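Local coordinates for protein Gp26 (Listeria phage P40, PDB 4JZ5) that probably hydrolyses glycosidic bonds of the Listeria cell-wall peptidoglycan, as a phage endolysin of glycosyl hydrolase family 25, at residues V128-I136 / H159-D167. Sequence-based numbering, arbitrary orientation.
Sequences VVNECQRFI and HDLDKVKHD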
# COMPACT_ATOMS: atom_id res chain seq x y z
N VAL A 128 5.94 18.74 -2.86
CA VAL A 128 5.55 17.36 -2.65
C VAL A 128 4.02 17.20 -2.58
O VAL A 128 3.49 16.27 -3.19
CB VAL A 128 6.25 16.78 -1.40
CG1 VAL A 128 5.57 15.50 -0.93
CG2 VAL A 128 7.73 16.53 -1.70
N VAL A 129 3.34 18.04 -1.82
CA VAL A 129 1.89 17.95 -1.75
C VAL A 129 1.26 18.02 -3.13
O VAL A 129 0.43 17.18 -3.49
CB VAL A 129 1.32 19.03 -0.82
CG1 VAL A 129 -0.19 19.21 -1.03
CG2 VAL A 129 1.65 18.72 0.62
N ASN A 130 1.67 19.01 -3.91
CA ASN A 130 1.03 19.20 -5.20
C ASN A 130 1.28 18.02 -6.13
O ASN A 130 0.37 17.58 -6.84
CB ASN A 130 1.51 20.48 -5.87
CG ASN A 130 0.96 21.74 -5.20
OD1 ASN A 130 0.07 21.69 -4.35
ND2 ASN A 130 1.51 22.88 -5.60
N GLU A 131 2.50 17.47 -6.12
CA GLU A 131 2.80 16.38 -7.02
C GLU A 131 2.12 15.09 -6.57
O GLU A 131 1.62 14.34 -7.40
CB GLU A 131 4.31 16.21 -7.19
CG GLU A 131 4.96 17.41 -7.89
CD GLU A 131 4.42 17.65 -9.28
OE1 GLU A 131 4.23 16.69 -10.04
OE2 GLU A 131 4.16 18.82 -9.60
N CYS A 132 2.06 14.84 -5.26
CA CYS A 132 1.28 13.72 -4.77
C CYS A 132 -0.18 13.86 -5.20
O CYS A 132 -0.80 12.89 -5.59
CB CYS A 132 1.36 13.62 -3.25
SG CYS A 132 2.92 12.95 -2.65
N GLN A 133 -0.71 15.08 -5.11
CA GLN A 133 -2.10 15.31 -5.51
C GLN A 133 -2.31 15.02 -7.00
O GLN A 133 -3.32 14.40 -7.37
CB GLN A 133 -2.54 16.74 -5.19
CG GLN A 133 -4.05 16.89 -5.28
CD GLN A 133 -4.72 16.15 -4.16
OE1 GLN A 133 -4.52 16.50 -3.00
NE2 GLN A 133 -5.43 15.08 -4.47
N ARG A 134 -1.39 15.47 -7.84
CA ARG A 134 -1.48 15.20 -9.27
C ARG A 134 -1.50 13.70 -9.54
O ARG A 134 -2.29 13.23 -10.37
CB ARG A 134 -0.34 15.86 -10.04
CG ARG A 134 -0.38 17.38 -10.00
CD ARG A 134 0.81 17.97 -10.75
NE ARG A 134 0.71 17.71 -12.18
CZ ARG A 134 1.64 17.14 -12.94
NH1 ARG A 134 2.81 16.76 -12.44
NH2 ARG A 134 1.38 16.96 -14.22
N PHE A 135 -0.64 12.96 -8.86
CA PHE A 135 -0.60 11.51 -9.01
C PHE A 135 -1.94 10.87 -8.63
O PHE A 135 -2.50 10.09 -9.39
CB PHE A 135 0.54 10.96 -8.15
CG PHE A 135 0.68 9.45 -8.18
CD1 PHE A 135 -0.18 8.63 -7.46
CD2 PHE A 135 1.68 8.86 -8.93
CE1 PHE A 135 -0.05 7.26 -7.50
CE2 PHE A 135 1.83 7.48 -8.97
CZ PHE A 135 0.96 6.68 -8.25
N ILE A 136 -2.42 11.20 -7.44
CA ILE A 136 -3.64 10.61 -6.91
C ILE A 136 -4.85 10.97 -7.76
O ILE A 136 -5.66 10.10 -8.09
CB ILE A 136 -3.80 11.02 -5.44
CG1 ILE A 136 -2.72 10.32 -4.59
CG2 ILE A 136 -5.21 10.75 -4.93
CD1 ILE A 136 -2.60 10.86 -3.19
N HIS A 159 6.57 16.92 5.36
CA HIS A 159 6.27 17.25 3.97
C HIS A 159 4.83 17.70 3.76
O HIS A 159 4.38 17.82 2.62
CB HIS A 159 6.62 16.09 3.05
CG HIS A 159 8.09 15.81 3.02
ND1 HIS A 159 8.73 15.14 4.03
CD2 HIS A 159 9.05 16.19 2.15
CE1 HIS A 159 10.03 15.09 3.77
NE2 HIS A 159 10.25 15.71 2.62
N ASP A 160 4.13 17.99 4.85
CA ASP A 160 2.78 18.56 4.79
C ASP A 160 1.78 17.62 4.16
O ASP A 160 0.82 18.08 3.56
CB ASP A 160 2.75 19.86 3.97
CG ASP A 160 3.19 21.06 4.73
OD1 ASP A 160 3.38 20.96 5.96
OD2 ASP A 160 3.33 22.11 4.09
N LEU A 161 1.96 16.31 4.30
CA LEU A 161 1.07 15.39 3.61
C LEU A 161 -0.38 15.47 4.08
O LEU A 161 -1.26 15.01 3.36
CB LEU A 161 1.59 13.94 3.68
CG LEU A 161 2.94 13.69 2.99
CD1 LEU A 161 3.22 12.19 2.94
CD2 LEU A 161 3.02 14.30 1.60
N ASP A 162 -0.65 16.07 5.24
CA ASP A 162 -2.04 16.33 5.63
C ASP A 162 -2.79 17.14 4.57
O ASP A 162 -4.03 17.08 4.51
CB ASP A 162 -2.11 17.07 6.97
CG ASP A 162 -1.88 16.16 8.17
OD1 ASP A 162 -1.97 14.94 8.01
OD2 ASP A 162 -1.67 16.70 9.28
N LYS A 163 -2.07 17.91 3.76
CA LYS A 163 -2.70 18.75 2.75
C LYS A 163 -3.11 18.00 1.49
O LYS A 163 -3.81 18.56 0.65
CB LYS A 163 -1.77 19.90 2.38
CG LYS A 163 -1.53 20.85 3.54
CD LYS A 163 -0.61 21.98 3.13
CE LYS A 163 -0.41 22.97 4.26
NZ LYS A 163 0.38 24.15 3.81
N VAL A 164 -2.68 16.75 1.34
CA VAL A 164 -3.11 15.94 0.21
C VAL A 164 -4.52 15.41 0.46
O VAL A 164 -4.83 14.97 1.56
CB VAL A 164 -2.13 14.78 -0.03
CG1 VAL A 164 -2.55 13.97 -1.25
CG2 VAL A 164 -0.72 15.29 -0.23
N LYS A 165 -5.37 15.47 -0.56
CA LYS A 165 -6.72 14.93 -0.49
C LYS A 165 -6.74 13.54 -1.11
O LYS A 165 -6.37 13.37 -2.28
CB LYS A 165 -7.68 15.84 -1.26
CG LYS A 165 -7.71 17.24 -0.71
CD LYS A 165 -8.57 18.15 -1.59
CE LYS A 165 -8.78 19.52 -0.96
NZ LYS A 165 -7.50 20.25 -0.77
N HIS A 166 -7.14 12.55 -0.33
CA HIS A 166 -7.11 11.17 -0.79
C HIS A 166 -8.03 10.35 0.11
O HIS A 166 -8.67 10.88 1.02
CB HIS A 166 -5.69 10.61 -0.74
CG HIS A 166 -5.12 10.64 0.62
ND1 HIS A 166 -5.36 9.65 1.54
CD2 HIS A 166 -4.44 11.61 1.27
CE1 HIS A 166 -4.81 9.99 2.69
NE2 HIS A 166 -4.24 11.17 2.55
N ASP A 167 -8.07 9.05 -0.13
CA ASP A 167 -9.10 8.21 0.45
C ASP A 167 -8.70 7.39 1.68
O ASP A 167 -9.57 6.73 2.25
CB ASP A 167 -9.63 7.26 -0.62
CG ASP A 167 -10.29 8.00 -1.75
OD1 ASP A 167 -11.16 8.84 -1.45
OD2 ASP A 167 -9.92 7.79 -2.91
O HOH W 1 5.00 19.53 0.48
O HOH W 2 -3.76 18.93 -2.19
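The Q133 side-chain amide pairs with the backbone of K165, joining helix 128-143 to the loop between helix 153-158 and strand 169-172. Both belong to the beta/alpha barrel expected of glycosyl hydrolase family 25, on the outside of the parallel strands 114-117 and 147-152.

Two nearly straight hydrogen bonds form the pair. K165 N donates to Q133 OE1 at 2.8 Å, and Q133 NE2 donates to K165 O at 2.9 Å. The amide thus grips both the N-H and the C=O of K165. K165 N meets a lone pair of OE1 in the carbonyl plane, and K165 O lies nearly in the amide plane. Together the two bonds hold the amide flat and fix its rotation. Q133 CG lies anti to the backbone N (chi1 -166°), and a bend at chi2 (69°) turns the amide to the loop. Q133 NE2 also bonds to D137 OD1.

Apolar side chains pack beside this pair. V164 sits over the helix: its CG1 meets I136 CD1 at 3.7 Å, and its CG2 faces V129 CG1 and C132 CB. V128 CG1 touches L161 CD2 at 3.8 Å. L149 of strand 147-152 also packs on V164.

V129 CG2 presses against D160 O at 3.1 Å. D160, with positive phi, is the C-prime residue of the Schellman motif that ends helix 153-158.

Two waters bridge the segments. One accepts from V129 N and donates to H159 O. The other donates to Q133 OE1 at 2.7 Å and to K163 O at 2.9 Å.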